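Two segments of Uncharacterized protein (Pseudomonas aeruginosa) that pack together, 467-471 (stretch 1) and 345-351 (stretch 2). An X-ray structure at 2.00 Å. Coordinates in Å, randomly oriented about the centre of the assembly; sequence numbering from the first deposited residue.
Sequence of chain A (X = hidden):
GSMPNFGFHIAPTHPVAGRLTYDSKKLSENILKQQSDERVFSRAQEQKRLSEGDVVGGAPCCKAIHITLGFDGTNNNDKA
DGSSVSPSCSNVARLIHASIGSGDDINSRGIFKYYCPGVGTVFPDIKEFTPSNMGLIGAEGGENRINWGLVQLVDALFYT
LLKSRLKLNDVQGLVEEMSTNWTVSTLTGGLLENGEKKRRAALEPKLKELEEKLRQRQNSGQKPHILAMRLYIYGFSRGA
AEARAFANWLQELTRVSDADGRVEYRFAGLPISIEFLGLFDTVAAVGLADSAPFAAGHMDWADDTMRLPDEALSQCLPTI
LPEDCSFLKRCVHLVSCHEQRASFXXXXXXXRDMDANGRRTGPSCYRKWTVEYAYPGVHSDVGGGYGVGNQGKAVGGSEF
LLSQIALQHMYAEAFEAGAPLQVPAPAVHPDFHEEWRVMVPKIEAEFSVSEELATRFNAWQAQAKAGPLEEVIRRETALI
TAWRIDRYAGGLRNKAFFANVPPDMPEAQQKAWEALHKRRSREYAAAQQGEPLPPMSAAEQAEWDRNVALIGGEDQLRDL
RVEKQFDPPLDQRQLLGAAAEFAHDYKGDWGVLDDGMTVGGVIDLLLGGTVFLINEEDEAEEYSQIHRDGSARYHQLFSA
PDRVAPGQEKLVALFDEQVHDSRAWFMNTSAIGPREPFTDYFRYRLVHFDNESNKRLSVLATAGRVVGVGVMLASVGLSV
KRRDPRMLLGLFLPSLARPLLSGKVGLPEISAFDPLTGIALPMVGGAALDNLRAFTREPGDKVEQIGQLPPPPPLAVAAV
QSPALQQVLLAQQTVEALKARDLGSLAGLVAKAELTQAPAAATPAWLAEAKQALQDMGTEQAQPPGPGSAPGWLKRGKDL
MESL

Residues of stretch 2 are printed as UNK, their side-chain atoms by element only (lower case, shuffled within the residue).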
ATOM      1  N   GLY A 467      19.190  -4.091  14.620  1.00 19.31           N
ATOM      2  CA  GLY A 467      19.981  -4.532  13.487  1.00 21.60           C
ATOM      3  C   GLY A 467      19.386  -3.918  12.244  1.00 19.58           C
ATOM      4  O   GLY A 467      18.395  -3.207  12.329  1.00 17.36           O
ATOM      5  N   PRO A 468      19.984  -4.190  11.080  1.00 19.17           N
ATOM      6  CA  PRO A 468      19.367  -3.701   9.842  1.00 16.08           C
ATOM      7  C   PRO A 468      18.036  -4.411   9.623  1.00 18.08           C
ATOM      8  O   PRO A 468      17.763  -5.446  10.248  1.00 17.76           O
ATOM      9  CB  PRO A 468      20.367  -4.129   8.755  1.00 19.55           C
ATOM     10  CG  PRO A 468      21.100  -5.337   9.362  1.00 26.03           C
ATOM     11  CD  PRO A 468      21.204  -4.988  10.839  1.00 17.23           C
ATOM     12  N   LEU A 469      17.218  -3.887   8.727  1.00 14.25           N
ATOM     13  CA  LEU A 469      15.895  -4.460   8.523  1.00 14.57           C
ATOM     14  C   LEU A 469      15.902  -5.962   8.227  1.00 17.63           C
ATOM     15  O   LEU A 469      15.036  -6.696   8.720  1.00 13.46           O
ATOM     16  CB  LEU A 469      15.150  -3.696   7.438  1.00 13.62           C
ATOM     17  CG  LEU A 469      13.712  -4.101   7.141  1.00 13.79           C
ATOM     18  CD1 LEU A 469      12.903  -4.194   8.436  1.00 13.37           C
ATOM     19  CD2 LEU A 469      13.108  -3.045   6.217  1.00 11.94           C
ATOM     20  N   GLU A 470      16.881  -6.424   7.450  1.00 16.32           N
ATOM     21  CA  GLU A 470      16.965  -7.849   7.128  1.00 17.52           C
ATOM     22  C   GLU A 470      17.054  -8.738   8.377  1.00 16.96           C
ATOM     23  O   GLU A 470      16.346  -9.740   8.495  1.00 18.61           O
ATOM     24  CB  GLU A 470      18.159  -8.118   6.204  1.00 14.95           C
ATOM     25  CG  GLU A 470      18.035  -7.512   4.811  1.00 17.08           C
ATOM     26  CD  GLU A 470      18.671  -6.137   4.673  1.00 17.19           C
ATOM     27  OE1 GLU A 470      18.702  -5.369   5.663  1.00 16.13           O
ATOM     28  OE2 GLU A 470      19.136  -5.819   3.548  1.00 17.09           O
ATOM     29  N   GLU A 471      17.918  -8.369   9.310  1.00 18.79           N
ATOM     30  CA  GLU A 471      18.099  -9.172  10.508  1.00 18.41           C
ATOM     31  C   GLU A 471      16.898  -9.104  11.429  1.00 18.28           C
ATOM     32  O   GLU A 471      16.575 -10.094  12.106  1.00 17.09           O
ATOM     33  CB  GLU A 471      19.346  -8.719  11.265  1.00 24.27           C
ATOM     34  CG  GLU A 471      20.630  -9.028  10.523  1.00 24.91           C
ATOM     35  CD  GLU A 471      20.884 -10.519  10.363  1.00 29.09           C
ATOM     36  OE1 GLU A 471      20.339 -11.341  11.142  1.00 29.88           O
ATOM     37  OE2 GLU A 471      21.630 -10.888   9.433  1.00 34.72           O
ATOM     38  N   UNK A 345       4.716  -7.362  -0.640  1.00 12.41           N
ATOM     39  CA  UNK A 345       6.124  -7.047  -0.393  1.00 13.71           C
ATOM     40  C   UNK A 345       6.308  -5.616   0.113  1.00 14.99           C
ATOM     41  O   UNK A 345       5.536  -4.701  -0.226  1.00 13.98           O
ATOM     42  c   UNK A 345       6.780  -7.227  -1.772  1.00 12.80           C
ATOM     43  c   UNK A 345       5.661  -7.012  -2.763  1.00 13.33           C
ATOM     44  c   UNK A 345       4.431  -7.548  -2.076  1.00 12.33           C
ATOM     45  N   UNK A 346       7.336  -5.432   0.934  1.00 11.81           N
ATOM     46  CA  UNK A 346       7.605  -4.146   1.519  1.00 11.08           C
ATOM     47  C   UNK A 346       8.535  -3.338   0.612  1.00 11.93           C
ATOM     48  O   UNK A 346       9.444  -3.882  -0.022  1.00 11.66           O
ATOM     49  c   UNK A 346       9.363  -3.470   4.954  1.00 10.36           C
ATOM     50  c   UNK A 346       8.622  -3.082   3.684  1.00 11.07           C
ATOM     51  c   UNK A 346       8.246  -4.340   2.901  1.00 11.71           C
ATOM     52  c   UNK A 346       7.382  -2.234   4.018  1.00  9.37           C
ATOM     53  N   UNK A 347       8.281  -2.043   0.511  1.00 12.48           N
ATOM     54  CA  UNK A 347       9.316  -1.145   0.027  1.00 11.38           C
ATOM     55  C   UNK A 347       9.879  -0.349   1.193  1.00 12.53           C
ATOM     56  O   UNK A 347       9.230   0.560   1.716  1.00 13.59           O
ATOM     57  o   UNK A 347      10.218  -0.212  -3.001  1.00 15.34           O
ATOM     58  c   UNK A 347       8.795  -0.201  -1.068  1.00 13.48           C
ATOM     59  c   UNK A 347       9.175  -0.666  -2.462  1.00 16.11           C
ATOM     60  o   UNK A 347       8.424  -1.486  -3.030  1.00 16.97           O
ATOM     61  N   UNK A 348      11.099  -0.679   1.584  1.00 11.68           N
ATOM     62  CA  UNK A 348      11.815   0.132   2.563  1.00 13.85           C
ATOM     63  C   UNK A 348      12.132   1.514   1.967  1.00 12.83           C
ATOM     64  O   UNK A 348      12.143   1.685   0.753  1.00 14.29           O
ATOM     65  o   UNK A 348      13.891   0.205   3.847  1.00 14.14           O
ATOM     66  c   UNK A 348      13.105  -0.578   2.959  1.00 12.19           C
ATOM     67  N   UNK A 349      12.377   2.503   2.813  1.00 15.97           N
ATOM     68  CA  UNK A 349      12.814   3.805   2.315  1.00 14.97           C
ATOM     69  C   UNK A 349      14.339   3.902   2.314  1.00 15.20           C
ATOM     70  O   UNK A 349      14.895   4.982   2.079  1.00 16.10           O
ATOM     71  c   UNK A 349      10.746   5.072   2.973  1.00 14.60           C
ATOM     72  c   UNK A 349      12.487   6.067   5.413  1.00 14.97           C
ATOM     73  c   UNK A 349      12.642   4.797   4.615  1.00 15.66           C
ATOM     74  c   UNK A 349      12.259   4.957   3.143  1.00 13.98           C
ATOM     75  N   UNK A 350      14.998   2.774   2.586  1.00 12.23           N
ATOM     76  CA  UNK A 350      16.461   2.651   2.446  1.00 16.35           C
ATOM     77  C   UNK A 350      16.865   2.627   0.969  1.00 15.73           C
ATOM     78  O   UNK A 350      16.159   2.073   0.119  1.00 17.92           O
ATOM     79  c   UNK A 350      18.894   0.196   4.372  1.00 16.94           C
ATOM     80  c   UNK A 350      19.073  -2.206   3.847  1.00 14.15           C
ATOM     81  c   UNK A 350      18.467   1.463   3.633  1.00 16.43           C
ATOM     82  n   UNK A 350      19.116  -0.937   3.463  1.00 16.38           N
ATOM     83  c   UNK A 350      16.998   1.371   3.126  1.00 15.74           C
ATOM     84  n   UNK A 350      18.780  -2.498   5.103  1.00 14.00           N
ATOM     85  n   UNK A 350      19.283  -3.178   2.977  1.00 15.72           N
ATOM     86  N   UNK A 351      18.004   3.234   0.666  1.00 14.81           N
ATOM     87  CA  UNK A 351      18.488   3.309  -0.705  1.00 16.97           C
ATOM     88  C   UNK A 351      19.955   3.765  -0.734  1.00 18.74           C
ATOM     89  O   UNK A 351      20.465   4.330   0.242  1.00 17.61           O
ATOM     90  c   UNK A 351      17.926   6.425  -0.127  1.00 19.34           C
ATOM     91  n   UNK A 351      18.374   7.820  -0.222  1.00 20.80           N
ATOM     92  c   UNK A 351      17.623   4.282  -1.508  1.00 17.27           C
ATOM     93  c   UNK A 351      18.113   5.724  -1.474  1.00 19.20           C
ATOM     94  n   UNK A 351      20.565   7.319   0.283  1.00 21.59           N
ATOM     95  c   UNK A 351      19.632   8.213  -0.032  1.00 24.82           C
ATOM     96  n   UNK A 351      19.965   9.496  -0.150  1.00 21.46           N
TER
HETATM   97  O   HOH W   1      17.826  -1.120   7.697  1.00 15.13           O

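Position 345 carries three side-chain carbons that close a ring onto its own backbone N, and nothing on stretch 1 comes within reach. A ring of that kind is proline, Pro345; it leads into the strand without taking part in the contact.

Position 346 has four carbons, forked at the second, with no polar atom. Its CA-to-CB bond points toward stretch 1, and one of its terminal methyls lies 4.0 Å from CD2 of Leu469. The fork at the second carbon makes it leucine, Leu346, with chi1 t and chi2 p. Leu469 has the same combination, so two leucines of matching rotamer meet methyl to methyl.

At position 347 there are two carbons, the second bearing two oxygens: a short carboxylate. It does not reach stretch 1, as expected in a strand where neighbouring side chains alternate in direction. This is aspartate, Asp347.

Position 348 offers one carbon and one oxygen. The carbon, CB, sits 4.1 Å from CD2 of Leu469, the same methyl that meets Leu346. One carbon and a hydroxyl spell serine, Ser348. Its CA is the nearest to CA of Leu469, at 8.6 Å. The hydroxyl is not idle: OG of Ser348 accepts a hydrogen bond of 3.1 Å from backbone N of position 350.

Position 349 has four carbons forked at the first, one arm two carbons long, and is out of reach of stretch 1. That branching identifies isoleucine, Ile349, buried but not in this contact.

Position 350 has three carbons, a nitrogen, then a carbon carrying two more nitrogens. The two terminal nitrogens approach the carboxylate of Glu470 side by side, and one of them also lies 4.3 Å from CB of Pro468. The planar group at the end of such a chain is a guanidinium, so this is arginine, Arg350. NH1 donates to OE1 of Glu470 at 2.9 Å and NH2 to OE2 of Glu470 at 2.7 Å, both nearly straight, giving a two-pronged salt bridge.

Position 351 repeats the same atom pattern, three carbons, a nitrogen and a carbon with two nitrogens, yet stays far from stretch 1. It is a second arginine, Arg351, so chemistry alone does not earn a place in the contact.

The contact works in two parts. Leu469, in the first turn of a helix with Pro468 at its N-cap position, presses one methyl against Leu346 and Ser348. Beyond this apolar patch, Arg350 reaches Glu470, whose CA-to-CB bond points sideways while its carboxylate comes nearer. A water joins the parts, accepting from NH1 of Arg350 at 3.1 Å and from backbone N of Leu469 at 3.0 Å, thereby satisfying a free amide of the first turn. The rule is economical: two buried leucines packed methyl to methyl, one carboxylate paired with one guanidinium through two nearly straight hydrogen bonds, and a water where two donors meet.

Stretch 2 (345-351) PLDSIRR
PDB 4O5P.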